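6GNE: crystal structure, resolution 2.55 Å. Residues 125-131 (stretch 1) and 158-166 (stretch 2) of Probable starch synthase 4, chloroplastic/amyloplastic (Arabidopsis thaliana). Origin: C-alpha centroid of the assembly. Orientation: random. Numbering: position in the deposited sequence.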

# COMPACT_ATOMS: atom_id res chain seq x y z
N SER A 125 5.29 18.82 -1.82
CA SER A 125 6.48 18.51 -1.02
C SER A 125 7.10 19.78 -0.48
O SER A 125 7.48 19.82 0.68
CB SER A 125 7.53 17.75 -1.84
OG SER A 125 7.06 16.46 -2.21
N ARG A 126 7.20 20.81 -1.32
CA ARG A 126 7.74 22.10 -0.90
C ARG A 126 6.84 22.73 0.15
O ARG A 126 7.31 23.06 1.24
CB ARG A 126 7.90 23.06 -2.08
CG ARG A 126 8.51 24.41 -1.73
CD ARG A 126 9.94 24.24 -1.24
NE ARG A 126 10.49 25.44 -0.60
CZ ARG A 126 11.26 26.35 -1.19
NH1 ARG A 126 11.55 26.30 -2.49
NH2 ARG A 126 11.71 27.36 -0.46
N ALA A 127 5.56 22.88 -0.17
CA ALA A 127 4.59 23.45 0.74
C ALA A 127 4.54 22.72 2.08
O ALA A 127 4.33 23.36 3.10
CB ALA A 127 3.21 23.48 0.10
N ALA A 128 4.75 21.40 2.08
CA ALA A 128 4.75 20.63 3.34
C ALA A 128 5.87 21.04 4.29
O ALA A 128 5.65 21.24 5.49
CB ALA A 128 4.83 19.14 3.06
N LEU A 129 7.07 21.16 3.75
CA LEU A 129 8.21 21.67 4.52
C LEU A 129 8.02 23.12 4.99
O LEU A 129 8.38 23.46 6.11
CB LEU A 129 9.51 21.55 3.71
CG LEU A 129 9.96 20.10 3.56
CD1 LEU A 129 11.10 20.01 2.57
CD2 LEU A 129 10.30 19.49 4.92
N GLU A 130 7.44 23.93 4.12
CA GLU A 130 7.11 25.32 4.43
C GLU A 130 6.12 25.42 5.60
O GLU A 130 6.32 26.19 6.49
CB GLU A 130 6.54 25.99 3.17
CG GLU A 130 6.64 27.49 3.13
CD GLU A 130 8.06 27.97 3.19
OE1 GLU A 130 8.45 28.51 4.24
OE2 GLU A 130 8.81 27.79 2.17
N LEU A 131 5.10 24.58 5.60
CA LEU A 131 4.18 24.52 6.73
C LEU A 131 4.92 24.21 8.02
O LEU A 131 4.64 24.84 9.04
CB LEU A 131 3.05 23.51 6.49
CG LEU A 131 2.22 22.98 7.68
CD1 LEU A 131 1.40 24.08 8.36
CD2 LEU A 131 1.32 21.85 7.20
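Stretch 2 158-166: DLYAPKGLD

A single tyrosine hydroxyl ties stretch 2 to two charged side chains one helical turn apart: Tyr160 OH accepts a hydrogen bond from Arg126 NE at 2.6 Å, with an N-H...O angle of 163°, and donates one to Glu130 OE2 at 2.7 Å. The hydroxyl thus works in both directions at once, as acceptor from a cation and donor to an anion. The same two side chains also form a long salt bridge, Arg126 NH2 to Glu130 OE2 at 3.9 Å, so the phenol oxygen sits beside an ion pair that spans positions i and i+4 of the helix.

Stretch 1 is helical throughout, a segment of a longer helix that runs on at both ends. Its backbone hydrogen bonds include Glu130 N to Arg126 O at 3.0 Å and Leu131 N to Ala127 O at 2.9 Å, the first of which links the backbones of the two residues that hold the tyrosine. Stretch 2 enters as the last part of another helix, with a wider pi-type turn at 158-160, and then passes into loop or turn. Tyr160 O draws in the chain that follows, accepting weak hydrogen bonds from Lys163 N at 3.3 Å and Leu165 N at 2.9 Å. Gly164 follows with a positive phi of 112°, a conformation in which a CB would be jammed against the carbonyl O of Lys163.

The CA atoms come nearest at Leu129 and Tyr160, 7.6 Å apart, close enough for the tyrosine side chain to reach both the main chain and CB of Leu129. End to end, stretch 2 advances in broadly the same sense as the helix, so Leu159 lies by Arg126 and Leu165 by Leu129, further along. Tyr160 (chi1 m, -72°) points its CA-to-CB bond toward the helix and has the largest covered area of any residue here, 110 Å², in a contact that buries 306 Å² over both sides. Its ring lies over Leu129: Leu129 CB is 3.8 Å from the ring centroid and only 11° off the normal, a CH-pi contact over one face, and 3.7 Å from Tyr160 CZ. Leu129 O also approaches the ring, 3.6 Å from Tyr160 CE2. Arg126 NE, by contrast, lies at the ring edge, near its plane, as suits a bond to the hydroxyl.

Arg126 starts out sideways to stretch 2, but its side chain, t at chi1 and chi3 but bent at chi2 (p, 65°), brings the guanidinium to it. There Leu159 covers one face of the group, with Leu159 CD1 3.7 Å from Arg126 NH1, while Tyr160 OH occupies the edge. Arg126 NH1 is hydrogen-bonded elsewhere in the structure. Glu130 has a CA-to-CB bond pointing away overall, yet the end of its side chain comes back to meet the tyrosine.

Beyond the turn the chain touches the helix once more through Leu165, whose CA-to-CB bond points toward stretch 1 and whose CD1 packs 4.0 Å from Leu129 O. Leu129 therefore meets both Tyr160 and Leu165, while Ala127 and Leu131 point away from stretch 2 and take no part.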

# COMPACT_ATOMS: atom_id res chain seq x y z
N ASP A 158 18.92 21.07 1.33
CA ASP A 158 19.37 22.22 0.55
C ASP A 158 18.71 23.53 0.97
O ASP A 158 19.38 24.56 0.98
CB ASP A 158 19.20 21.92 -0.95
CG ASP A 158 20.20 20.86 -1.46
OD1 ASP A 158 20.96 20.22 -0.67
OD2 ASP A 158 20.22 20.65 -2.70
N LEU A 159 17.45 23.51 1.41
CA LEU A 159 16.73 24.76 1.71
C LEU A 159 16.14 24.96 3.12
O LEU A 159 15.75 26.10 3.45
CB LEU A 159 15.62 24.94 0.67
CG LEU A 159 16.07 24.96 -0.80
CD1 LEU A 159 14.88 24.94 -1.76
CD2 LEU A 159 16.99 26.14 -1.10
N TYR A 160 16.08 23.92 3.95
CA TYR A 160 15.40 24.05 5.25
C TYR A 160 16.24 23.81 6.51
O TYR A 160 15.98 24.45 7.53
CB TYR A 160 14.14 23.19 5.28
CG TYR A 160 13.04 23.76 4.41
CD1 TYR A 160 13.06 23.58 3.03
CD2 TYR A 160 12.00 24.51 4.96
CE1 TYR A 160 12.07 24.12 2.23
CE2 TYR A 160 10.99 25.04 4.16
CZ TYR A 160 11.04 24.84 2.79
OH TYR A 160 10.07 25.36 1.99
N ALA A 161 17.21 22.89 6.45
CA ALA A 161 18.25 22.77 7.49
C ALA A 161 19.05 24.05 7.71
O ALA A 161 19.33 24.36 8.86
CB ALA A 161 19.18 21.58 7.24
N PRO A 162 19.41 24.80 6.62
CA PRO A 162 20.07 26.12 6.76
C PRO A 162 19.13 27.35 6.92
O PRO A 162 19.57 28.49 6.73
CB PRO A 162 20.92 26.22 5.47
CG PRO A 162 20.22 25.38 4.46
CD PRO A 162 19.29 24.42 5.19
N LYS A 163 17.85 27.13 7.19
CA LYS A 163 16.87 28.20 7.45
C LYS A 163 16.33 28.17 8.89
O LYS A 163 15.41 28.94 9.22
CB LYS A 163 15.68 28.07 6.46
CG LYS A 163 15.73 29.03 5.27
CD LYS A 163 14.36 29.05 4.57
CE LYS A 163 14.21 30.21 3.59
NZ LYS A 163 14.77 29.83 2.26
N GLY A 164 16.88 27.30 9.75
CA GLY A 164 16.33 27.06 11.09
C GLY A 164 15.73 25.69 11.34
O GLY A 164 15.68 25.26 12.48
N LEU A 165 15.27 25.00 10.28
CA LEU A 165 14.71 23.61 10.38
C LEU A 165 15.83 22.54 10.13
O LEU A 165 15.95 21.99 9.03
CB LEU A 165 13.50 23.46 9.40
CG LEU A 165 12.14 22.74 9.67
CD1 LEU A 165 11.44 22.36 8.37
CD2 LEU A 165 12.25 21.53 10.59
N ASP A 166 16.63 22.27 11.17
CA ASP A 166 17.76 21.30 11.12
C ASP A 166 17.71 20.24 12.27
O ASP A 166 18.69 19.53 12.54
CB ASP A 166 19.11 22.06 11.13
CG ASP A 166 19.19 23.12 12.25
OD1 ASP A 166 18.73 24.27 12.04
OD2 ASP A 166 19.73 22.81 13.34